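Local structure of NikO protein (Streptomyces tendae, 4FQD) at residues V268-C273 and R436-L441; V276-E281 and A418-P423; G308-V313 and T319-T324; Q344-L349 and D408-A413; G370-L375 and I380-D385. The protein acts as an enolpyruvyl transferase essential in nikkomycin biosynthesis and belongs to the MurA branch of the EPSP synthase family. The protein carries 4 engineered substitutions. All blocks are in the same frame, centred on the assembly; numbering follows the deposited sequence.

Overall arrangement
The five interactions illustrate how one of the two inverse alpha/beta barrel domains is built, with helices packed inside and sheets around them. Interactions 1 and 4 lie closest, their centres about 10 Å apart, and share a sulfate ion; the side chains of Thr270 and Tyr438 meet Phe346 there. Interaction 2 uses the far ends of the same helices, 265-278 and 409-419, about 15 Å from each of them. Interaction 3, about 14 Å from interaction 2 between centres, is the hairpin over helix 265-278, and Val276 O is probably hydrogen-bonded to Leu323 N. Interaction 5, centred about 11 Å from interaction 4, joins a further helix to its sheet, with Phe371 packing on Pro345 and Ala411.

Interaction 1: V268-C273 and R436-L441. With SO4 (sulfate ion), chain D.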
# COMPACT_ATOMS: atom_id res chain seq x y z
N VAL A 268 11.67 9.77 17.72
CA VAL A 268 12.68 8.77 17.38
C VAL A 268 12.84 8.69 15.87
O VAL A 268 13.96 8.70 15.36
CB VAL A 268 12.31 7.38 17.94
CG1 VAL A 268 13.28 6.33 17.43
CG2 VAL A 268 12.31 7.41 19.46
N VAL A 269 11.72 8.60 15.16
CA VAL A 269 11.72 8.59 13.71
C VAL A 269 12.40 9.83 13.16
O VAL A 269 13.22 9.75 12.24
CB VAL A 269 10.28 8.52 13.15
CG1 VAL A 269 10.28 8.66 11.63
CG2 VAL A 269 9.60 7.23 13.58
N THR A 270 12.08 10.98 13.75
CA THR A 270 12.63 12.26 13.32
C THR A 270 14.15 12.30 13.44
O THR A 270 14.84 12.78 12.53
CB THR A 270 12.04 13.43 14.14
OG1 THR A 270 10.61 13.40 14.04
CG2 THR A 270 12.56 14.76 13.63
N TRP A 271 14.68 11.78 14.54
CA TRP A 271 16.12 11.79 14.77
C TRP A 271 16.86 10.77 13.91
O TRP A 271 18.00 11.00 13.50
CB TRP A 271 16.44 11.59 16.25
CG TRP A 271 16.11 12.78 17.10
CD1 TRP A 271 15.23 12.83 18.13
CD2 TRP A 271 16.67 14.10 16.98
NE1 TRP A 271 15.20 14.10 18.67
CE2 TRP A 271 16.07 14.89 17.97
CE3 TRP A 271 17.61 14.68 16.12
CZ2 TRP A 271 16.39 16.24 18.14
CZ3 TRP A 271 17.92 16.01 16.29
CH2 TRP A 271 17.31 16.78 17.29
N ILE A 272 16.21 9.64 13.65
CA ILE A 272 16.78 8.63 12.77
C ILE A 272 16.90 9.20 11.36
O ILE A 272 17.92 9.02 10.69
CB ILE A 272 15.93 7.35 12.74
CG1 ILE A 272 15.99 6.64 14.10
CG2 ILE A 272 16.39 6.41 11.64
CD1 ILE A 272 15.10 5.42 14.19
N CYS A 273 15.86 9.91 10.93
CA CYS A 273 15.87 10.58 9.63
C CYS A 273 16.97 11.63 9.57
O CYS A 273 17.65 11.77 8.55
CB CYS A 273 14.51 11.23 9.36
SG CYS A 273 14.43 12.19 7.83
N ARG A 436 4.22 21.85 19.62
CA ARG A 436 3.19 20.90 20.01
C ARG A 436 3.65 19.45 19.85
O ARG A 436 2.93 18.52 20.22
CB ARG A 436 1.90 21.13 19.21
CG ARG A 436 1.27 22.49 19.45
CD ARG A 436 -0.02 22.66 18.65
NE ARG A 436 0.21 22.68 17.21
CZ ARG A 436 0.01 21.65 16.40
NH1 ARG A 436 -0.43 20.50 16.89
NH2 ARG A 436 0.25 21.77 15.10
N GLY A 437 4.84 19.26 19.29
CA GLY A 437 5.38 17.93 19.07
C GLY A 437 6.77 17.74 19.63
O GLY A 437 7.16 16.63 20.00
N TYR A 438 7.53 18.83 19.69
CA TYR A 438 8.90 18.78 20.20
C TYR A 438 9.10 19.83 21.28
O TYR A 438 8.45 20.87 21.27
CB TYR A 438 9.90 19.01 19.06
CG TYR A 438 9.71 18.08 17.88
CD1 TYR A 438 8.85 18.42 16.84
CD2 TYR A 438 10.40 16.88 17.79
CE1 TYR A 438 8.67 17.58 15.76
CE2 TYR A 438 10.24 16.04 16.71
CZ TYR A 438 9.37 16.39 15.70
OH TYR A 438 9.20 15.56 14.62
N ARG A 439 10.00 19.54 22.22
CA ARG A 439 10.33 20.49 23.28
C ARG A 439 10.90 21.76 22.67
O ARG A 439 10.39 22.86 22.91
CB ARG A 439 11.35 19.87 24.24
CG ARG A 439 11.71 20.77 25.41
CD ARG A 439 13.01 20.33 26.06
NE ARG A 439 14.13 20.42 25.13
CZ ARG A 439 14.83 21.53 24.91
NH1 ARG A 439 14.53 22.65 25.55
NH2 ARG A 439 15.84 21.52 24.04
N ASP A 440 11.96 21.60 21.89
CA ASP A 440 12.60 22.70 21.19
C ASP A 440 13.49 22.11 20.10
O ASP A 440 14.70 22.01 20.27
CB ASP A 440 13.42 23.54 22.15
CG ASP A 440 13.70 24.94 21.63
OD1 ASP A 440 13.69 25.13 20.39
OD2 ASP A 440 13.92 25.85 22.45
N LEU A 441 12.87 21.72 18.99
CA LEU A 441 13.57 21.03 17.91
C LEU A 441 14.70 21.85 17.32
O LEU A 441 15.76 21.32 16.98
CB LEU A 441 12.58 20.63 16.81
CG LEU A 441 13.16 19.82 15.64
CD1 LEU A 441 13.81 18.54 16.13
CD2 LEU A 441 12.08 19.52 14.61
S SO4 D . -0.92 18.15 13.43
O1 SO4 D . -0.34 16.87 13.05
O2 SO4 D . -1.10 18.20 14.88
O3 SO4 D . -0.03 19.23 13.02
O4 SO4 D . -2.22 18.31 12.78
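The ring of Tyr438 meets helix 265-278 edge-on, with Thr270 OG1 in the plane of the ring, while CD2 of Leu441 lies 4.0 Å above that plane, over the ring's centre. The indole of Trp271 is reached by the other branch of the same leucine: Leu441 CD1 comes to 4.0 Å from Trp271 CZ2, the two side chains sliding past each other in opposite directions. One leucine thus bridges the two aromatic groups. At the far end of 436-441 the guanidinium of Arg436 turns its edge to a sulfate ion. Arg436 NH1 reaches sulfate O2 at 3.1 Å and Arg436 NH2 reaches sulfate O3 at 3.3 Å, both bonds nearly straight.

The threonine and tyrosine approach head on, and Tyr438 OH donates to Thr270 OG1 over 2.6 Å. Thr270 carries OG1 beside its backbone N (chi1 -56°), a position from which the hydroxyl also bonds to the carbonyl O of Ile266 one turn earlier in the helix. Two partners therefore grip this buried oxygen, and the phenol is tied to helix 265-278. The sulfate, probably taken from the crystallisation liquor, marks a place where Arg436 is likely to favour an anion.

Interaction 2: V276-E281 and A418-P423; sequences VLLADE and AALAVP
Leu278, near the end of helix 265-278, sends its forked tip toward the end of helix 409-419, and each methyl finds its own neighbour. Leu278 CD1 rests 3.8 Å from Leu420 CB and 3.9 Å from Leu420 CD1; Leu278 CD2 lies 3.9 Å from Ala421 CB and 3.8 Å from Ala421 N. The fork thus spans two consecutive residues, Leu420 and Ala421. Its reach follows from two torsions: CG stands beside the backbone N, opposite the carbonyl carbon (chi1 -56°), and chi2 near 178° extends the chain outward from there. Leu420 has the same kind of conformation, with chi1 -72°, but its side chain crosses that of Leu278 at about a right angle, so that its CB and one methyl meet the tip of the other leucine. An alanine in place of Leu278 would remove both methyls and would probably leave a gap beside Leu420 and Ala421 and rob the two helix ends of the side chain that joins them.

Further apolar packing surrounds it. Leu420 also packs on Ile18 of strand 14-19, and Ala421 on Tyr353, while Ala418 reaches Leu349 and Leu375 on neighbouring helices. Such leucine and alanine packing between helices laid against an outer sheet is in keeping with the inverse alpha/beta barrel, in which the helices fill the interior and the sheets lie around them.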
# COMPACT_ATOMS: atom_id res chain seq x y z
N VAL A 276 20.61 9.91 9.57
CA VAL A 276 20.94 9.28 8.30
C VAL A 276 21.33 10.30 7.23
O VAL A 276 22.25 10.08 6.45
CB VAL A 276 19.76 8.41 7.78
CG1 VAL A 276 19.97 8.00 6.34
CG2 VAL A 276 19.58 7.19 8.66
N LEU A 277 20.64 11.44 7.22
CA LEU A 277 20.79 12.41 6.14
C LEU A 277 21.66 13.62 6.47
O LEU A 277 22.19 14.27 5.56
CB LEU A 277 19.41 12.89 5.67
CG LEU A 277 18.46 11.80 5.17
CD1 LEU A 277 17.13 12.41 4.73
CD2 LEU A 277 19.09 11.00 4.04
N LEU A 278 21.82 13.93 7.75
CA LEU A 278 22.49 15.17 8.14
C LEU A 278 23.78 14.98 8.94
O LEU A 278 24.61 15.88 9.00
CB LEU A 278 21.53 16.08 8.91
CG LEU A 278 20.23 16.44 8.19
CD1 LEU A 278 19.34 17.31 9.07
CD2 LEU A 278 20.51 17.13 6.86
N ALA A 279 23.94 13.81 9.56
CA ALA A 279 25.11 13.55 10.39
C ALA A 279 26.28 12.99 9.59
O ALA A 279 26.09 12.42 8.52
CB ALA A 279 24.74 12.62 11.54
N ASP A 280 27.49 13.16 10.12
CA ASP A 280 28.68 12.60 9.49
C ASP A 280 29.26 11.47 10.34
O ASP A 280 30.14 10.73 9.90
CB ASP A 280 29.73 13.69 9.24
CG ASP A 280 30.13 14.41 10.51
OD1 ASP A 280 29.35 14.37 11.48
OD2 ASP A 280 31.21 15.04 10.53
N GLU A 281 28.75 11.35 11.56
CA GLU A 281 29.07 10.22 12.43
C GLU A 281 27.77 9.63 12.96
O GLU A 281 26.76 10.33 13.02
CB GLU A 281 29.98 10.67 13.58
CG GLU A 281 31.44 10.84 13.20
CD GLU A 281 32.08 9.54 12.73
OE1 GLU A 281 31.96 8.52 13.45
OE2 GLU A 281 32.70 9.54 11.65
N ALA A 418 15.14 18.93 5.76
CA ALA A 418 15.49 19.01 4.35
C ALA A 418 16.26 20.29 4.04
O ALA A 418 17.17 20.30 3.21
CB ALA A 418 14.24 18.93 3.49
N ALA A 419 15.90 21.37 4.73
CA ALA A 419 16.57 22.66 4.55
C ALA A 419 18.01 22.60 5.03
O ALA A 419 18.89 23.25 4.46
CB ALA A 419 15.81 23.76 5.28
N LEU A 420 18.25 21.81 6.07
CA LEU A 420 19.59 21.66 6.63
C LEU A 420 20.53 20.91 5.69
O LEU A 420 21.74 20.92 5.86
CB LEU A 420 19.54 20.96 7.99
CG LEU A 420 18.97 21.78 9.15
CD1 LEU A 420 18.77 20.91 10.38
CD2 LEU A 420 19.89 22.96 9.47
N ALA A 421 19.95 20.24 4.69
CA ALA A 421 20.73 19.52 3.70
C ALA A 421 21.16 20.44 2.56
O ALA A 421 22.16 20.19 1.89
CB ALA A 421 19.95 18.33 3.16
N VAL A 422 20.38 21.50 2.34
CA VAL A 422 20.64 22.44 1.26
C VAL A 422 21.79 23.39 1.59
O VAL A 422 21.71 24.15 2.56
CB VAL A 422 19.39 23.27 0.93
CG1 VAL A 422 19.72 24.37 -0.06
CG2 VAL A 422 18.29 22.37 0.39
N PRO A 423 22.85 23.36 0.78
CA PRO A 423 24.02 24.23 0.98
C PRO A 423 23.72 25.69 0.63
O PRO A 423 24.25 26.21 -0.35
CB PRO A 423 25.05 23.65 0.01
CG PRO A 423 24.23 23.05 -1.08
CD PRO A 423 23.01 22.50 -0.41

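Interaction 3: G308-V313 and T319-T324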
# COMPACT_ATOMS: atom_id res chain seq x y z
N GLY A 308 17.49 0.15 3.38
CA GLY A 308 18.92 0.00 3.56
C GLY A 308 19.45 0.87 4.68
O GLY A 308 20.66 1.07 4.80
N VAL A 309 18.55 1.40 5.50
CA VAL A 309 18.92 2.24 6.63
C VAL A 309 19.41 1.40 7.81
O VAL A 309 18.70 0.50 8.27
CB VAL A 309 17.75 3.13 7.09
CG1 VAL A 309 18.06 3.78 8.42
CG2 VAL A 309 17.44 4.18 6.03
N ARG A 310 20.61 1.69 8.29
CA ARG A 310 21.17 0.96 9.42
C ARG A 310 20.94 1.68 10.74
O ARG A 310 21.36 2.82 10.92
CB ARG A 310 22.67 0.70 9.23
CG ARG A 310 23.34 0.16 10.47
CD ARG A 310 24.83 -0.08 10.26
NE ARG A 310 25.49 -0.43 11.52
CZ ARG A 310 26.77 -0.76 11.63
NH1 ARG A 310 27.54 -0.80 10.55
NH2 ARG A 310 27.29 -1.06 12.81
N VAL A 311 20.28 1.00 11.67
CA VAL A 311 20.06 1.53 13.01
C VAL A 311 20.40 0.49 14.07
O VAL A 311 19.78 -0.58 14.13
CB VAL A 311 18.61 2.00 13.22
CG1 VAL A 311 18.38 2.39 14.67
CG2 VAL A 311 18.29 3.16 12.30
N ASP A 312 21.38 0.79 14.91
CA ASP A 312 21.75 -0.10 16.01
C ASP A 312 20.80 0.10 17.17
O ASP A 312 20.71 1.20 17.73
CB ASP A 312 23.19 0.17 16.46
CG ASP A 312 24.19 -0.03 15.34
OD1 ASP A 312 23.95 -0.88 14.46
OD2 ASP A 312 25.22 0.68 15.33
N VAL A 313 20.08 -0.95 17.55
CA VAL A 313 19.08 -0.86 18.60
C VAL A 313 19.57 -1.41 19.93
O VAL A 313 19.94 -2.58 20.03
CB VAL A 313 17.77 -1.57 18.20
CG1 VAL A 313 16.78 -1.54 19.35
CG2 VAL A 313 17.18 -0.93 16.96
N THR A 319 21.20 3.91 17.60
CA THR A 319 22.23 4.60 16.84
C THR A 319 21.92 4.61 15.35
O THR A 319 21.91 3.56 14.70
CB THR A 319 23.61 3.98 17.09
OG1 THR A 319 23.98 4.16 18.46
CG2 THR A 319 24.65 4.63 16.20
N ALA A 320 21.67 5.80 14.81
CA ALA A 320 21.36 5.94 13.39
C ALA A 320 22.61 6.32 12.60
O ALA A 320 23.28 7.31 12.90
CB ALA A 320 20.27 6.99 13.20
N HIS A 321 22.92 5.52 11.58
CA HIS A 321 24.12 5.72 10.78
C HIS A 321 23.83 6.55 9.53
O HIS A 321 22.83 6.33 8.85
CB HIS A 321 24.73 4.37 10.38
CG HIS A 321 25.23 3.57 11.54
ND1 HIS A 321 26.56 3.25 11.70
CD2 HIS A 321 24.57 3.02 12.59
CE1 HIS A 321 26.70 2.54 12.80
NE2 HIS A 321 25.51 2.38 13.36
N PRO A 322 24.73 7.50 9.22
CA PRO A 322 24.64 8.31 8.01
C PRO A 322 24.72 7.45 6.75
O PRO A 322 25.12 6.29 6.83
CB PRO A 322 25.87 9.21 8.10
CG PRO A 322 26.19 9.28 9.55
CD PRO A 322 25.85 7.92 10.08
N LEU A 323 24.33 8.02 5.62
CA LEU A 323 24.36 7.30 4.35
C LEU A 323 25.76 6.85 3.96
O LEU A 323 26.73 7.60 4.09
CB LEU A 323 23.77 8.17 3.23
CG LEU A 323 22.26 8.39 3.26
CD1 LEU A 323 21.84 9.30 2.12
CD2 LEU A 323 21.53 7.06 3.19
N THR A 324 25.86 5.61 3.50
CA THR A 324 27.12 5.08 2.97
C THR A 324 26.93 4.79 1.49
O THR A 324 27.90 4.60 0.75
CB THR A 324 27.54 3.79 3.70
OG1 THR A 324 26.49 2.83 3.62
CG2 THR A 324 27.85 4.08 5.16
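Arg310 lies across the imidazole of His321, its guanidinium stacked almost flat on the ring with centres 3.9 Å apart and planes at 24°. The chain that brings it there is fully extended from CG to NE, so its aliphatic part shares the same face: Arg310 CD sits 3.8 Å from the ring centroid, a CH-pi contact almost on the ring normal. Asp312 takes the edge instead. Asp312 OD2 lies near the plane of the imidazole and accepts from His321 NE2 at 2.6 Å; the carboxylate is turned 77° to the ring and is met from above its own plane. The second oxygen, Asp312 OD1, receives a weak bond from Arg310 NE at 3.3 Å, part of a salt bridge. One carboxylate therefore holds both members of the stack.

These side chains decorate an antiparallel beta hairpin, strands 311-313 and 317-320, at the margin of a mixed sheet. Asp312 and Thr319 form a hydrogen-bonded pair, with Asp312 N to Thr319 O and Thr319 N to Asp312 O both 2.8 Å. Val311 and Ala320 form the next, non-hydrogen-bonded pair on the other face, where Val311 packs on Ile272 of helix 265-278. Beyond it, His321 N bonds to Arg310 O at 3.2 Å, joining the backbones from which the two stacked side chains spring.

Interaction 4: Q344-L349 and D408-A413. With SO4 (sulfate ion), chain D.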
# COMPACT_ATOMS: atom_id res chain seq x y z
N GLN A 344 5.25 9.06 8.04
CA GLN A 344 5.29 9.13 6.58
C GLN A 344 6.07 10.31 5.96
O GLN A 344 6.79 10.11 4.98
CB GLN A 344 3.86 9.02 6.01
CG GLN A 344 3.52 10.04 4.94
CD GLN A 344 2.23 10.78 5.25
OE1 GLN A 344 2.16 12.00 5.13
NE2 GLN A 344 1.20 10.03 5.64
N PRO A 345 5.93 11.54 6.50
CA PRO A 345 6.69 12.64 5.89
C PRO A 345 8.20 12.44 5.95
O PRO A 345 8.91 12.83 5.02
CB PRO A 345 6.28 13.85 6.73
CG PRO A 345 4.95 13.51 7.28
CD PRO A 345 5.01 12.03 7.54
N PHE A 346 8.69 11.85 7.04
CA PHE A 346 10.12 11.62 7.20
C PHE A 346 10.61 10.49 6.29
O PHE A 346 11.75 10.49 5.85
CB PHE A 346 10.45 11.33 8.66
CG PHE A 346 9.97 12.39 9.61
CD1 PHE A 346 10.68 13.56 9.78
CD2 PHE A 346 8.80 12.21 10.32
CE1 PHE A 346 10.24 14.54 10.65
CE2 PHE A 346 8.35 13.18 11.19
CZ PHE A 346 9.07 14.35 11.36
N LEU A 347 9.72 9.54 6.02
CA LEU A 347 10.04 8.45 5.12
C LEU A 347 10.04 8.94 3.67
O LEU A 347 10.74 8.40 2.82
CB LEU A 347 9.03 7.31 5.29
CG LEU A 347 9.01 6.68 6.69
CD1 LEU A 347 7.89 5.66 6.81
CD2 LEU A 347 10.35 6.05 7.01
N ALA A 348 9.25 9.98 3.41
CA ALA A 348 9.20 10.60 2.10
C ALA A 348 10.52 11.30 1.80
O ALA A 348 11.02 11.26 0.68
CB ALA A 348 8.04 11.58 2.01
N LEU A 349 11.07 11.96 2.82
CA LEU A 349 12.35 12.65 2.68
C LEU A 349 13.48 11.65 2.44
O LEU A 349 14.38 11.89 1.64
CB LEU A 349 12.64 13.49 3.92
CG LEU A 349 13.96 14.27 3.92
CD1 LEU A 349 14.07 15.15 2.68
CD2 LEU A 349 14.08 15.11 5.18
N ASP A 408 1.67 22.03 8.98
CA ASP A 408 1.38 21.31 10.22
C ASP A 408 2.63 20.96 11.01
O ASP A 408 3.73 21.40 10.68
CB ASP A 408 0.57 20.04 9.91
CG ASP A 408 1.20 19.19 8.83
OD1 ASP A 408 2.09 18.37 9.16
OD2 ASP A 408 0.81 19.33 7.66
N LEU A 409 2.46 20.15 12.06
CA LEU A 409 3.55 19.78 12.96
C LEU A 409 4.68 19.03 12.26
O LEU A 409 5.83 19.48 12.26
CB LEU A 409 3.01 18.97 14.14
CG LEU A 409 4.01 18.20 15.00
CD1 LEU A 409 5.03 19.13 15.64
CD2 LEU A 409 3.28 17.39 16.07
N ARG A 410 4.35 17.87 11.69
CA ARG A 410 5.36 17.04 11.05
C ARG A 410 5.89 17.67 9.77
O ARG A 410 7.00 17.37 9.33
CB ARG A 410 4.81 15.64 10.77
CG ARG A 410 4.23 14.95 12.00
CD ARG A 410 5.20 15.00 13.17
NE ARG A 410 4.61 14.48 14.40
CZ ARG A 410 5.21 14.51 15.59
NH1 ARG A 410 6.42 15.04 15.71
NH2 ARG A 410 4.59 14.01 16.65
N ALA A 411 5.10 18.56 9.18
CA ALA A 411 5.52 19.28 7.98
C ALA A 411 6.65 20.24 8.31
O ALA A 411 7.61 20.36 7.56
CB ALA A 411 4.34 20.02 7.37
N ALA A 412 6.52 20.93 9.44
CA ALA A 412 7.54 21.88 9.88
C ALA A 412 8.86 21.17 10.17
O ALA A 412 9.94 21.69 9.87
CB ALA A 412 7.06 22.63 11.11
N ALA A 413 8.77 19.98 10.75
CA ALA A 413 9.95 19.22 11.12
C ALA A 413 10.70 18.70 9.89
O ALA A 413 11.92 18.84 9.80
CB ALA A 413 9.58 18.06 12.03
S SO4 D . -0.92 18.15 13.43
O1 SO4 D . -0.34 16.87 13.05
O2 SO4 D . -1.10 18.20 14.88
O3 SO4 D . -0.03 19.23 13.02
O4 SO4 D . -2.22 18.31 12.78
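Pro345 and Phe346 pack against Arg410 and Ala413 in a buried contact between the first turns of helices 344-351 and 409-419, two interior helices of the inverse alpha/beta barrel. The short axes run in roughly the same direction, 27° apart, and pass 9.6 Å from each other. Phe346 does most of the work with the edge of its ring: CZ lies 3.8 Å from Ala413 CB, and CE2 lies 4.1 Å from Arg410 CD. Pro345 CG adds a looser touch, 4.1 Å from Arg410 CB. The arginine chain bends at chi2 (-50°), which leaves CB and CD beside the other helix while the charged end turns away from it. There Leu409 CD2 sits 3.5 Å above the guanidinium plane, over its centre. Phe346 also reaches Thr270, Leu417 and Tyr438, so replacing it with an alanine would probably open a gap at the meeting point of these helices and leave the arginine chain and the Ala413 methyl without their aromatic neighbour.

The start of helix 409-419 is polar. Asp408 is its N-cap, OD1 accepting from Ala411 N at 3.0 Å, and Leu409 N gives its hydrogen to sulfate O3 at 2.8 Å. The anion thus meets a helix N-terminus as well as Arg436, a combination likely to favour negative charge just outside an apolar core.

Interaction 5: G370-L375 and I380-D385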
# COMPACT_ATOMS: atom_id res chain seq x y z
N GLY A 370 0.65 18.07 2.72
CA GLY A 370 0.85 19.50 2.56
C GLY A 370 2.31 19.91 2.58
O GLY A 370 2.64 21.05 2.24
N PHE A 371 3.18 19.00 2.98
CA PHE A 371 4.61 19.25 2.99
C PHE A 371 5.22 19.08 1.60
O PHE A 371 6.28 19.62 1.31
CB PHE A 371 5.31 18.33 3.99
CG PHE A 371 5.11 16.86 3.71
CD1 PHE A 371 4.04 16.17 4.25
CD2 PHE A 371 6.00 16.17 2.90
CE1 PHE A 371 3.85 14.83 3.99
CE2 PHE A 371 5.82 14.83 2.63
CZ PHE A 371 4.74 14.15 3.18
N ALA A 372 4.52 18.32 0.76
CA ALA A 372 5.02 17.98 -0.58
C ALA A 372 5.33 19.16 -1.50
O ALA A 372 6.40 19.20 -2.11
CB ALA A 372 4.08 16.97 -1.26
N PRO A 373 4.40 20.14 -1.62
CA PRO A 373 4.72 21.27 -2.51
C PRO A 373 5.90 22.10 -2.01
O PRO A 373 6.56 22.77 -2.80
CB PRO A 373 3.44 22.11 -2.48
CG PRO A 373 2.37 21.16 -2.07
CD PRO A 373 3.03 20.24 -1.10
N GLU A 374 6.16 22.04 -0.70
CA GLU A 374 7.27 22.78 -0.12
C GLU A 374 8.59 22.06 -0.36
O GLU A 374 9.62 22.69 -0.58
CB GLU A 374 7.03 23.01 1.37
CG GLU A 374 5.75 23.76 1.68
CD GLU A 374 5.67 25.10 0.97
OE1 GLU A 374 6.61 25.91 1.13
OE2 GLU A 374 4.68 25.33 0.25
N LEU A 375 8.55 20.73 -0.30
CA LEU A 375 9.72 19.92 -0.62
C LEU A 375 10.07 20.06 -2.10
O LEU A 375 11.23 19.93 -2.49
CB LEU A 375 9.48 18.45 -0.28
CG LEU A 375 9.44 18.06 1.19
CD1 LEU A 375 9.16 16.57 1.33
CD2 LEU A 375 10.75 18.42 1.87
N ILE A 380 13.16 18.44 -4.54
CA ILE A 380 12.61 17.09 -4.41
C ILE A 380 11.41 16.91 -5.33
O ILE A 380 10.48 17.72 -5.32
CB ILE A 380 12.21 16.79 -2.95
CG1 ILE A 380 13.40 17.03 -2.02
CG2 ILE A 380 11.70 15.37 -2.82
CD1 ILE A 380 13.09 16.79 -0.56
N ARG A 381 11.42 15.83 -6.11
CA ARG A 381 10.36 15.56 -7.07
C ARG A 381 9.24 14.74 -6.44
O ARG A 381 9.46 13.59 -6.04
CB ARG A 381 10.92 14.80 -8.28
CG ARG A 381 12.20 15.38 -8.85
CD ARG A 381 11.93 16.45 -9.89
NE ARG A 381 12.96 16.46 -10.93
CZ ARG A 381 14.11 17.11 -10.84
NH1 ARG A 381 14.40 17.81 -9.75
NH2 ARG A 381 14.99 17.05 -11.83
N THR A 382 8.05 15.32 -6.34
CA THR A 382 6.91 14.61 -5.77
C THR A 382 5.69 14.64 -6.69
O THR A 382 5.61 15.44 -7.62
CB THR A 382 6.50 15.19 -4.40
OG1 THR A 382 6.00 16.52 -4.58
CG2 THR A 382 7.68 15.21 -3.44
N ALA A 383 4.75 13.74 -6.41
CA ALA A 383 3.47 13.71 -7.12
C ALA A 383 2.38 13.29 -6.15
O ALA A 383 2.55 12.32 -5.40
CB ALA A 383 3.54 12.76 -8.31
N VAL A 384 1.27 14.01 -6.16
CA VAL A 384 0.18 13.75 -5.23
C VAL A 384 -1.16 13.55 -5.95
O VAL A 384 -1.59 14.40 -6.73
CB VAL A 384 0.02 14.90 -4.20
CG1 VAL A 384 -1.24 14.71 -3.37
CG2 VAL A 384 1.25 14.98 -3.31
N ASP A 385 -1.80 12.42 -5.68
CA ASP A 385 -3.15 12.17 -6.17
C ASP A 385 -3.99 11.56 -5.05
O ASP A 385 -3.85 10.38 -4.73
CB ASP A 385 -3.13 11.24 -7.39
CG ASP A 385 -4.45 11.23 -8.15
OD1 ASP A 385 -5.44 11.77 -7.62
OD2 ASP A 385 -4.49 10.69 -9.27
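Ile380 closes back on Leu375 from its first atom outward. Ile380 N donates to Leu375 O at 3.2 Å in a bent bond, and Ile380 CB lies beside the same oxygen, 3.3 Å from Leu375 O. Ile380 CG1, set opposite the carbonyl carbon by a chi1 of -55°, is still 3.7 Å from Leu375 O. A chi2 of 179° then extends the chain away from the carbonyl, and Ile380 CD1 ends 3.7 Å from Leu375 CD2 and 4.0 Å from Leu375 CB, the two side chains crossing at a slant. The tip also touches Leu349 of helix 344-351, and Leu375 in turn packs on Leu415 and Ala418 of helix 409-419.

The contact is the turn-back of a beta-alpha-beta crossover: strand 356-362 leads into helix 372-378, which returns to strand 382-385, an outermost strand within its sheet and parallel to the first, with strand 388-393 between them. Along the returning strand alternate residues face the helix. Thr382 OG1 packs 3.9 Å from Ala372 CB, but its hydrogen-bond partner is Glu376, one turn further along the helix. Beyond it, Val384 CG2 lies 4.0 Å from Ala372 CB. At the end of the strand, away from the helix, Asp385 bonds to Lys184 and Asn183 of the second subunit.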